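Local coordinates for protein nucleoporin NUP82 (Chaetomium thermophilum, PDB 5CWW) that probably helps build the nuclear pore complex and dock transport factors, the part here being its N-terminal beta-propeller domain, at residues 181-186 with 293-298; 284-289 with 448-453; 304-309 with 328-333; 335-340 with 355-360. All blocks are in the same frame, centred on the assembly; numbering follows the deposited sequence.

Interaction 1: residues 181-186 with 293-298; sequences HPLGVN and TPPPTL
Leu183 and Thr293 meet through their backbones: Thr293 N donates to Leu183 O over 2.7 Å, an almost straight bond (169°) arriving in the plane of the carbonyl. Around it the Leu183 side chain spreads its two methyls over different partners. CD1 reaches out to CD2 of Leu298 at 3.9 Å, tip to tip, while CD2 lies 4.0 Å from Pro295 CD, the leucine and proline side chains crossing at about a right angle. On the far side of the bond Val185 CG2 lies 3.7 Å from Thr293 OG1; chi1 of -62° sets that hydroxyl beside its own backbone N, and it also makes a weak hydrogen bond to Glu355 O.

The second shell fixes Leu183. A type I beta turn runs from His181 to Gly184, and inside it Leu183 N donates to His181 ND1 at 3.1 Å, within the imidazole plane. The other imidazole nitrogen, NE2, is hydrogen-bonded to Leu287 O.

The turn connects strands 175-180 and 189-194 of one propeller blade. Residues 293-298 lead from strand 291-292 into helix 298-315, so the contact sets that passage against the blade, with Val356 of strand 354-358 touching both Val185 and Thr293.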
# COMPACT_ATOMS: atom_id res chain seq x y z
N HIS B 181 -4.58 -11.10 2.32
CA HIS B 181 -5.93 -10.56 2.43
C HIS B 181 -6.61 -11.09 3.70
O HIS B 181 -6.63 -12.30 3.93
CB HIS B 181 -6.77 -10.92 1.20
CG HIS B 181 -7.96 -10.03 1.01
ND1 HIS B 181 -9.01 -10.00 1.90
CD2 HIS B 181 -8.25 -9.13 0.05
CE1 HIS B 181 -9.91 -9.12 1.48
NE2 HIS B 181 -9.47 -8.58 0.36
N PRO B 182 -7.15 -10.19 4.54
CA PRO B 182 -7.78 -10.60 5.80
C PRO B 182 -8.91 -11.62 5.62
O PRO B 182 -9.22 -12.35 6.55
CB PRO B 182 -8.35 -9.28 6.36
CG PRO B 182 -7.55 -8.22 5.72
CD PRO B 182 -7.16 -8.72 4.37
N LEU B 183 -9.51 -11.64 4.43
CA LEU B 183 -10.68 -12.47 4.18
C LEU B 183 -10.38 -13.59 3.18
O LEU B 183 -11.29 -14.27 2.71
CB LEU B 183 -11.83 -11.61 3.65
CG LEU B 183 -12.21 -10.41 4.52
CD1 LEU B 183 -13.35 -9.63 3.87
CD2 LEU B 183 -12.59 -10.84 5.92
N GLY B 184 -9.10 -13.78 2.87
CA GLY B 184 -8.69 -14.81 1.93
C GLY B 184 -8.95 -16.20 2.47
O GLY B 184 -8.69 -16.48 3.64
N VAL B 185 -9.47 -17.08 1.61
CA VAL B 185 -9.73 -18.47 1.99
C VAL B 185 -8.43 -19.13 2.45
O VAL B 185 -7.41 -19.05 1.76
CB VAL B 185 -10.34 -19.27 0.81
CG1 VAL B 185 -10.64 -20.70 1.23
CG2 VAL B 185 -11.60 -18.59 0.30
N ASN B 186 -8.48 -19.76 3.62
CA ASN B 186 -7.31 -20.43 4.20
C ASN B 186 -6.12 -19.49 4.42
O ASN B 186 -5.00 -19.95 4.66
CB ASN B 186 -6.87 -21.61 3.32
CG ASN B 186 -7.94 -22.67 3.18
OD1 ASN B 186 -8.70 -22.93 4.12
ND2 ASN B 186 -8.01 -23.28 2.00
N THR B 293 -13.70 -15.40 2.73
CA THR B 293 -14.27 -15.95 3.95
C THR B 293 -14.47 -14.84 4.99
O THR B 293 -13.50 -14.34 5.55
CB THR B 293 -13.35 -17.03 4.55
OG1 THR B 293 -13.22 -18.12 3.63
CG2 THR B 293 -13.92 -17.56 5.87
N PRO B 294 -15.73 -14.46 5.24
CA PRO B 294 -16.00 -13.44 6.26
C PRO B 294 -16.26 -14.04 7.63
O PRO B 294 -16.74 -15.17 7.72
CB PRO B 294 -17.26 -12.76 5.73
CG PRO B 294 -18.00 -13.87 5.05
CD PRO B 294 -16.95 -14.80 4.48
N PRO B 295 -15.93 -13.30 8.70
CA PRO B 295 -16.37 -13.77 10.02
C PRO B 295 -17.89 -13.65 10.13
O PRO B 295 -18.47 -12.84 9.42
CB PRO B 295 -15.64 -12.85 10.99
CG PRO B 295 -15.39 -11.60 10.21
CD PRO B 295 -15.17 -12.04 8.79
N PRO B 296 -18.51 -14.44 11.02
CA PRO B 296 -19.98 -14.57 11.09
C PRO B 296 -20.73 -13.24 11.13
O PRO B 296 -21.89 -13.19 10.70
CB PRO B 296 -20.19 -15.34 12.39
CG PRO B 296 -18.93 -16.09 12.61
CD PRO B 296 -17.84 -15.21 12.08
N THR B 297 -20.09 -12.19 11.62
CA THR B 297 -20.76 -10.93 11.89
C THR B 297 -20.55 -9.86 10.82
O THR B 297 -21.16 -8.79 10.89
CB THR B 297 -20.30 -10.35 13.25
OG1 THR B 297 -21.01 -9.14 13.52
CG2 THR B 297 -18.80 -10.08 13.24
N LEU B 298 -19.70 -10.13 9.84
CA LEU B 298 -19.36 -9.11 8.84
C LEU B 298 -20.52 -8.82 7.90
O LEU B 298 -20.95 -7.67 7.76
CB LEU B 298 -18.13 -9.54 8.03
CG LEU B 298 -17.55 -8.45 7.12
CD1 LEU B 298 -16.98 -7.29 7.94
CD2 LEU B 298 -16.48 -9.02 6.20

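Interaction 2: residues 284-289 with 448-453; sequences LCPLLP and AQWLPP
Pro286 meets Trp450 and Ala448 where two loops of the beta-propeller come together, one following strand 281-284 and the other preceding strand 469-476, which belongs to a different sheet. The tight part is built around the Pro286 ring. Its CD lies 3.3 Å from Trp450 CZ2, above the indole plane but displaced toward the rim, and the pyrrolidine and indole cross at about a right angle. The same CD also touches Ala448 CB at 3.6 Å, so one methylene touches both a methyl group and an aromatic ring. The peptide bond from Cys285 to Pro286 is cis.

Just before the proline, Cys285 O takes the N-H of Gln449 at 3.0 Å; the bond is nearly straight at hydrogen (169°), though the donor is tilted 29° from the carbonyl plane. Ala448 CA adds a C-H...O contact to this oxygen.

The looser side is at Gln449. It is partly exposed, and its side chain heads away from residues 284-289 after the backbone has made its bond, brushing Val326 of helix 321-338 instead. Trp450, by contrast, is buried: its ring also meets that of Trp333 from the same helix, and NE1 makes a weak hydrogen bond to Gly364 O. On the cysteine side, chi1 of 174° sets SG of Cys285 anti to the backbone N, 3.5 Å from Ala448 N and 3.7 Å from Ala448 CA.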
# COMPACT_ATOMS: atom_id res chain seq x y z
N LEU B 284 -8.91 1.69 -1.69
CA LEU B 284 -9.69 0.87 -2.62
C LEU B 284 -10.67 0.01 -1.85
O LEU B 284 -10.25 -0.79 -1.01
CB LEU B 284 -8.78 -0.03 -3.45
CG LEU B 284 -8.15 0.45 -4.75
CD1 LEU B 284 -7.32 -0.68 -5.32
CD2 LEU B 284 -9.19 0.91 -5.76
N CYS B 285 -11.95 0.15 -2.14
CA CYS B 285 -12.97 -0.61 -1.41
C CYS B 285 -14.23 -0.80 -2.24
O CYS B 285 -14.75 0.16 -2.80
CB CYS B 285 -13.31 0.11 -0.10
SG CYS B 285 -14.67 -0.62 0.81
N PRO B 286 -14.76 -2.04 -2.30
CA PRO B 286 -14.30 -3.28 -1.67
C PRO B 286 -13.37 -4.11 -2.55
O PRO B 286 -13.76 -4.50 -3.65
CB PRO B 286 -15.61 -4.03 -1.43
CG PRO B 286 -16.47 -3.64 -2.58
CD PRO B 286 -16.03 -2.25 -3.02
N LEU B 287 -12.16 -4.38 -2.06
CA LEU B 287 -11.20 -5.20 -2.79
C LEU B 287 -11.24 -6.63 -2.26
O LEU B 287 -10.82 -6.89 -1.13
CB LEU B 287 -9.79 -4.62 -2.66
CG LEU B 287 -8.69 -5.37 -3.43
CD1 LEU B 287 -8.92 -5.28 -4.93
CD2 LEU B 287 -7.32 -4.84 -3.06
N LEU B 288 -11.74 -7.55 -3.08
CA LEU B 288 -11.88 -8.95 -2.69
C LEU B 288 -11.25 -9.89 -3.72
O LEU B 288 -11.27 -9.60 -4.92
CB LEU B 288 -13.36 -9.30 -2.51
CG LEU B 288 -14.07 -8.76 -1.27
CD1 LEU B 288 -15.56 -9.00 -1.38
CD2 LEU B 288 -13.53 -9.41 -0.00
N PRO B 289 -10.69 -11.01 -3.25
CA PRO B 289 -10.33 -12.06 -4.21
C PRO B 289 -11.59 -12.73 -4.77
O PRO B 289 -12.69 -12.41 -4.32
CB PRO B 289 -9.49 -13.04 -3.38
CG PRO B 289 -9.84 -12.75 -1.96
CD PRO B 289 -10.21 -11.31 -1.89
N ALA B 448 -17.67 1.20 0.36
CA ALA B 448 -17.66 0.65 -0.99
C ALA B 448 -18.08 1.70 -2.01
O ALA B 448 -19.12 2.34 -1.86
CB ALA B 448 -18.57 -0.55 -1.07
N GLN B 449 -17.25 1.88 -3.04
CA GLN B 449 -17.59 2.77 -4.13
C GLN B 449 -17.02 2.28 -5.46
O GLN B 449 -15.92 1.73 -5.52
CB GLN B 449 -17.08 4.19 -3.85
CG GLN B 449 -17.81 4.89 -2.71
CD GLN B 449 -17.55 6.38 -2.66
OE1 GLN B 449 -17.34 7.02 -3.69
NE2 GLN B 449 -17.57 6.94 -1.46
N TRP B 450 -17.81 2.47 -6.51
CA TRP B 450 -17.40 2.16 -7.88
C TRP B 450 -17.61 3.38 -8.75
O TRP B 450 -18.40 4.26 -8.42
CB TRP B 450 -18.20 0.98 -8.44
CG TRP B 450 -18.01 -0.32 -7.72
CD1 TRP B 450 -17.20 -1.34 -8.11
CD2 TRP B 450 -18.64 -0.73 -6.51
NE1 TRP B 450 -17.29 -2.38 -7.20
CE2 TRP B 450 -18.17 -2.03 -6.21
CE3 TRP B 450 -19.56 -0.14 -5.64
CZ2 TRP B 450 -18.58 -2.74 -5.09
CZ3 TRP B 450 -19.97 -0.85 -4.52
CH2 TRP B 450 -19.48 -2.13 -4.26
N LEU B 451 -16.90 3.44 -9.88
CA LEU B 451 -17.17 4.47 -10.87
C LEU B 451 -18.57 4.26 -11.44
O LEU B 451 -19.12 3.17 -11.34
CB LEU B 451 -16.13 4.43 -11.98
CG LEU B 451 -14.72 4.89 -11.59
CD1 LEU B 451 -13.71 4.47 -12.64
CD2 LEU B 451 -14.69 6.40 -11.38
N PRO B 452 -19.16 5.31 -12.04
CA PRO B 452 -20.51 5.19 -12.60
C PRO B 452 -20.59 4.20 -13.76
O PRO B 452 -19.58 3.93 -14.40
CB PRO B 452 -20.82 6.61 -13.09
CG PRO B 452 -19.88 7.49 -12.38
CD PRO B 452 -18.65 6.69 -12.11
N PRO B 453 -21.80 3.66 -14.03
CA PRO B 453 -22.01 2.90 -15.26
C PRO B 453 -22.15 3.84 -16.45
O PRO B 453 -22.44 5.02 -16.26
CB PRO B 453 -23.31 2.15 -14.98
CG PRO B 453 -24.06 3.04 -14.05
CD PRO B 453 -23.01 3.71 -13.19

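Interaction 3: residues 304-309 with 328-333; sequences ASIVAK and QQQLEW
Ile306 packs on Gln330 and Leu331 within a helical hairpin, formed by helices 298-315 and 321-338, that is inserted between strands 281-284 and 369-370 of a propeller blade. Here the two helices run roughly antiparallel, with an angle of 144° between their directions and axes 9.3 Å apart.

Ile306 carries most of the contact, and its branches divide the work. CG2, anti to the backbone N, comes within 3.7 Å of Leu331 N and 4.2 Å of Leu331 CB. The other branch has CG1 beside the backbone N (chi1 -67°); CG1 passes 3.7 Å from Gln330 OE1, and its terminal CD1 rests 3.5 Å from Gln330 O. CD1 also approaches the edge of the Trp333 indole, near the ring plane, at 4.4 Å from CE3, a more distant touch.

Gln330 is extended beyond CG and reaches past Ile306 to Lys309. There the two side chains cross at about a right angle, with Lys309 CD 3.8 Å from Gln330 OE1; it is the aliphatic part of the lysine that touches the amide. The other end of that amide is turned to a different loop, NE2 donating to Ala448 O and to Glu447 OE1.

No hydrogen bond links the two helical segments directly. They adhere through methyls and methylenes laid against backbone and amide atoms, while the polar bonds of the buried Gln330 NE2 tie the hairpin to the loop containing Ala448, so one side chain serves both the helix pairing and its attachment to the propeller.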
# COMPACT_ATOMS: atom_id res chain seq x y z
N ALA B 304 -27.05 -4.23 7.13
CA ALA B 304 -27.73 -3.19 7.89
C ALA B 304 -27.20 -1.81 7.49
O ALA B 304 -27.98 -0.87 7.31
CB ALA B 304 -27.54 -3.42 9.37
N SER B 305 -25.89 -1.71 7.34
CA SER B 305 -25.25 -0.46 6.95
C SER B 305 -25.71 -0.01 5.57
O SER B 305 -25.96 1.17 5.34
CB SER B 305 -23.73 -0.62 6.97
OG SER B 305 -23.09 0.59 6.60
N ILE B 306 -25.83 -0.96 4.65
CA ILE B 306 -26.25 -0.66 3.28
C ILE B 306 -27.72 -0.26 3.26
O ILE B 306 -28.08 0.76 2.67
CB ILE B 306 -26.01 -1.85 2.34
CG1 ILE B 306 -24.51 -2.10 2.18
CG2 ILE B 306 -26.63 -1.59 0.96
CD1 ILE B 306 -24.17 -3.40 1.48
N VAL B 307 -28.56 -1.07 3.90
CA VAL B 307 -29.99 -0.78 3.98
C VAL B 307 -30.24 0.61 4.55
O VAL B 307 -31.07 1.36 4.04
CB VAL B 307 -30.74 -1.83 4.84
CG1 VAL B 307 -32.17 -1.38 5.15
CG2 VAL B 307 -30.76 -3.18 4.14
N ALA B 308 -29.50 0.94 5.60
CA ALA B 308 -29.65 2.24 6.25
C ALA B 308 -29.26 3.38 5.32
O ALA B 308 -29.88 4.44 5.33
CB ALA B 308 -28.81 2.29 7.52
N LYS B 309 -28.23 3.15 4.51
CA LYS B 309 -27.74 4.18 3.60
C LYS B 309 -28.73 4.41 2.45
O LYS B 309 -28.90 5.54 1.99
CB LYS B 309 -26.37 3.81 3.05
CG LYS B 309 -25.64 4.99 2.42
CD LYS B 309 -24.42 4.55 1.63
CE LYS B 309 -23.62 5.76 1.16
NZ LYS B 309 -24.45 6.72 0.36
N GLN B 328 -27.16 2.70 -4.29
CA GLN B 328 -27.59 1.73 -5.29
C GLN B 328 -26.51 0.68 -5.58
O GLN B 328 -26.79 -0.52 -5.59
CB GLN B 328 -27.96 2.44 -6.59
CG GLN B 328 -29.43 2.82 -6.68
CD GLN B 328 -30.33 1.61 -6.78
OE1 GLN B 328 -29.86 0.48 -6.95
NE2 GLN B 328 -31.64 1.83 -6.66
N GLN B 329 -25.28 1.14 -5.80
CA GLN B 329 -24.18 0.24 -6.13
C GLN B 329 -23.91 -0.74 -4.99
O GLN B 329 -23.66 -1.92 -5.22
CB GLN B 329 -22.93 1.04 -6.46
CG GLN B 329 -22.97 1.70 -7.84
CD GLN B 329 -21.73 2.52 -8.14
OE1 GLN B 329 -21.03 2.97 -7.23
NE2 GLN B 329 -21.44 2.71 -9.42
N GLN B 330 -23.95 -0.24 -3.76
CA GLN B 330 -23.73 -1.07 -2.59
C GLN B 330 -24.84 -2.11 -2.42
O GLN B 330 -24.59 -3.24 -2.03
CB GLN B 330 -23.64 -0.22 -1.32
CG GLN B 330 -22.34 0.56 -1.19
CD GLN B 330 -22.21 1.24 0.16
OE1 GLN B 330 -23.08 1.10 1.02
NE2 GLN B 330 -21.12 1.97 0.36
N LEU B 331 -26.07 -1.70 -2.72
CA LEU B 331 -27.20 -2.61 -2.64
C LEU B 331 -27.11 -3.70 -3.71
O LEU B 331 -27.47 -4.85 -3.48
CB LEU B 331 -28.52 -1.84 -2.78
CG LEU B 331 -29.80 -2.67 -2.78
CD1 LEU B 331 -29.87 -3.55 -1.54
CD2 LEU B 331 -31.01 -1.77 -2.87
N GLU B 332 -26.61 -3.32 -4.88
CA GLU B 332 -26.41 -4.26 -5.97
C GLU B 332 -25.33 -5.27 -5.61
O GLU B 332 -25.48 -6.47 -5.84
CB GLU B 332 -26.05 -3.51 -7.25
CG GLU B 332 -26.00 -4.38 -8.50
CD GLU B 332 -25.80 -3.57 -9.76
OE1 GLU B 332 -25.72 -2.33 -9.67
OE2 GLU B 332 -25.72 -4.18 -10.85
N TRP B 333 -24.25 -4.77 -5.02
CA TRP B 333 -23.16 -5.61 -4.53
C TRP B 333 -23.68 -6.64 -3.52
O TRP B 333 -23.38 -7.83 -3.62
CB TRP B 333 -22.08 -4.74 -3.90
CG TRP B 333 -20.87 -5.48 -3.42
CD1 TRP B 333 -19.78 -5.85 -4.16
CD2 TRP B 333 -20.60 -5.91 -2.08
NE1 TRP B 333 -18.86 -6.49 -3.37
CE2 TRP B 333 -19.34 -6.54 -2.08
CE3 TRP B 333 -21.31 -5.82 -0.88
CZ2 TRP B 333 -18.78 -7.09 -0.93
CZ3 TRP B 333 -20.75 -6.36 0.26
CH2 TRP B 333 -19.49 -6.99 0.23

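Interaction 4: residues 335-340 with 355-360; sequences SEIDNQ and EVYTRP
The Tyr357 ring has the amide oxygen of Gln340 at its edge, near the ring plane, with OE1 3.5 Å from CD2. Ile337 CG2 comes to the same carbon obliquely, at 4.0 Å, and the two side chains cross at about a right angle. Beyond the ring, the Tyr357 hydroxyl donates to Glu355 OE1, approaching from above the carboxylate plane.

The Gln340 amide is the other flat group, and both of its ends are engaged. OE1 accepts the N-H of Thr358 at 2.7 Å (161°), the donor tilted 21° from the carbonyl plane. NE2 turns back to the helix that precedes it and gives a hydrogen to Glu336 O at 3.1 Å; Glu336 O lies close to the plane of the Gln340 amide, while NE2 sits above the plane of the acceptor carbonyl. An extended side chain, with CG anti to the backbone N (chi1 -176°), carries the amide out to the strand. Gripped at oxygen and nitrogen, the amide is held in its rotation.

Pro360 fills the other half of the contact. Glu336 and Pro360 slide past each other in opposite directions, with Glu336 CB 3.6 Å from Pro360 CB, and Ile337 CG1 lies 3.9 Å from Pro360 CG. The Glu336 carboxylate looks further along the chain, its OE1 accepting a weak hydrogen bond from Ser361 N.

The arrangement is a helix end packed on a small antiparallel sheet: the last turn of helix 321-338 meets strand 354-358 and Pro360, two residues beyond it, and one glutamine amide joins a helix-end carbonyl to a strand N-H.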
# COMPACT_ATOMS: atom_id res chain seq x y z
N SER B 335 -26.73 -7.72 -3.05
CA SER B 335 -27.74 -8.62 -3.60
C SER B 335 -27.09 -9.87 -4.19
O SER B 335 -27.70 -10.94 -4.24
CB SER B 335 -28.58 -7.91 -4.67
OG SER B 335 -27.84 -7.73 -5.86
N GLU B 336 -25.84 -9.73 -4.63
CA GLU B 336 -25.08 -10.87 -5.14
C GLU B 336 -24.73 -11.83 -4.00
O GLU B 336 -24.46 -13.01 -4.24
CB GLU B 336 -23.81 -10.39 -5.83
CG GLU B 336 -24.04 -9.47 -7.02
CD GLU B 336 -24.11 -10.22 -8.34
OE1 GLU B 336 -23.16 -10.97 -8.64
OE2 GLU B 336 -25.11 -10.06 -9.06
N ILE B 337 -24.72 -11.32 -2.78
CA ILE B 337 -24.36 -12.12 -1.61
C ILE B 337 -25.60 -12.76 -0.97
O ILE B 337 -25.53 -13.90 -0.50
CB ILE B 337 -23.62 -11.27 -0.56
CG1 ILE B 337 -22.35 -10.67 -1.18
CG2 ILE B 337 -23.25 -12.12 0.66
CD1 ILE B 337 -21.61 -9.69 -0.29
N ASP B 338 -26.71 -12.04 -0.95
CA ASP B 338 -27.95 -12.57 -0.38
C ASP B 338 -28.45 -13.78 -1.18
O ASP B 338 -28.88 -14.77 -0.60
CB ASP B 338 -29.04 -11.49 -0.35
CG ASP B 338 -28.72 -10.37 0.62
OD1 ASP B 338 -28.08 -10.64 1.66
OD2 ASP B 338 -29.11 -9.22 0.35
N ASN B 339 -28.37 -13.68 -2.50
CA ASN B 339 -28.80 -14.75 -3.39
C ASN B 339 -27.67 -15.74 -3.66
O ASN B 339 -27.51 -16.23 -4.78
CB ASN B 339 -29.31 -14.17 -4.72
CG ASN B 339 -30.47 -13.22 -4.52
OD1 ASN B 339 -31.33 -13.43 -3.66
ND2 ASN B 339 -30.51 -12.16 -5.33
N GLN B 340 -26.88 -16.01 -2.63
CA GLN B 340 -25.72 -16.88 -2.74
C GLN B 340 -25.63 -17.82 -1.55
O GLN B 340 -25.70 -17.40 -0.40
CB GLN B 340 -24.44 -16.04 -2.86
CG GLN B 340 -23.17 -16.85 -3.07
CD GLN B 340 -21.92 -15.99 -3.08
OE1 GLN B 340 -20.87 -16.42 -2.61
NE2 GLN B 340 -22.03 -14.78 -3.62
N GLU B 355 -17.66 -20.82 6.09
CA GLU B 355 -18.37 -20.32 4.93
C GLU B 355 -17.45 -19.65 3.91
O GLU B 355 -16.58 -18.86 4.28
CB GLU B 355 -19.45 -19.33 5.37
CG GLU B 355 -20.53 -19.94 6.26
CD GLU B 355 -21.62 -18.96 6.62
OE1 GLU B 355 -21.43 -17.74 6.39
OE2 GLU B 355 -22.67 -19.40 7.14
N VAL B 356 -17.67 -19.96 2.64
CA VAL B 356 -16.89 -19.38 1.55
C VAL B 356 -17.83 -18.79 0.51
O VAL B 356 -18.67 -19.49 -0.05
CB VAL B 356 -15.98 -20.42 0.88
CG1 VAL B 356 -15.16 -19.78 -0.23
CG2 VAL B 356 -15.06 -21.07 1.91
N TYR B 357 -17.67 -17.50 0.26
CA TYR B 357 -18.46 -16.79 -0.74
C TYR B 357 -17.60 -16.44 -1.94
O TYR B 357 -16.38 -16.43 -1.86
CB TYR B 357 -19.06 -15.51 -0.15
CG TYR B 357 -20.01 -15.73 1.01
CD1 TYR B 357 -19.52 -15.93 2.30
CD2 TYR B 357 -21.38 -15.70 0.82
CE1 TYR B 357 -20.38 -16.13 3.36
CE2 TYR B 357 -22.25 -15.90 1.88
CZ TYR B 357 -21.75 -16.10 3.15
OH TYR B 357 -22.61 -16.30 4.20
N THR B 358 -18.26 -16.15 -3.06
CA THR B 358 -17.57 -15.66 -4.25
C THR B 358 -17.75 -14.15 -4.32
O THR B 358 -18.70 -13.60 -3.76
CB THR B 358 -18.11 -16.29 -5.54
OG1 THR B 358 -19.38 -15.73 -5.86
CG2 THR B 358 -18.23 -17.80 -5.39
N ARG B 359 -16.82 -13.48 -4.98
CA ARG B 359 -16.89 -12.03 -5.12
C ARG B 359 -18.09 -11.66 -5.99
O ARG B 359 -18.29 -12.26 -7.05
CB ARG B 359 -15.62 -11.47 -5.74
CG ARG B 359 -15.57 -9.95 -5.78
CD ARG B 359 -14.79 -9.46 -6.99
NE ARG B 359 -13.38 -9.86 -6.94
CZ ARG B 359 -12.79 -10.71 -7.78
NH1 ARG B 359 -13.47 -11.28 -8.76
NH2 ARG B 359 -11.51 -10.99 -7.62
N PRO B 360 -18.90 -10.68 -5.55
CA PRO B 360 -19.93 -10.16 -6.44
C PRO B 360 -19.34 -9.65 -7.75
O PRO B 360 -18.27 -9.04 -7.74
CB PRO B 360 -20.54 -9.01 -5.64
CG PRO B 360 -20.33 -9.41 -4.22
CD PRO B 360 -19.00 -10.12 -4.19

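In the fold
All four contacts belong to the insertion between strands 281-284 and 369-370 or to the loops receiving it. Interactions 1 and 2 have centres 17 Å apart and touch where Leu183 CD1 packs 3.9 Å from Leu288 CD2. Interactions 3 and 4 share helix 321-338 and are nested in the chain between the two segments of interaction 2. Interaction 3 touches that contact through Gln329 NE2 and Leu451 O, 3.0 Å apart, and interaction 4 through Arg359 NE and Leu288 O, 2.9 Å apart. Interactions 1 and 4 pack side by side, centres 12 Å apart, with Pro294 on Tyr357. Interactions 1 and 3 do not touch.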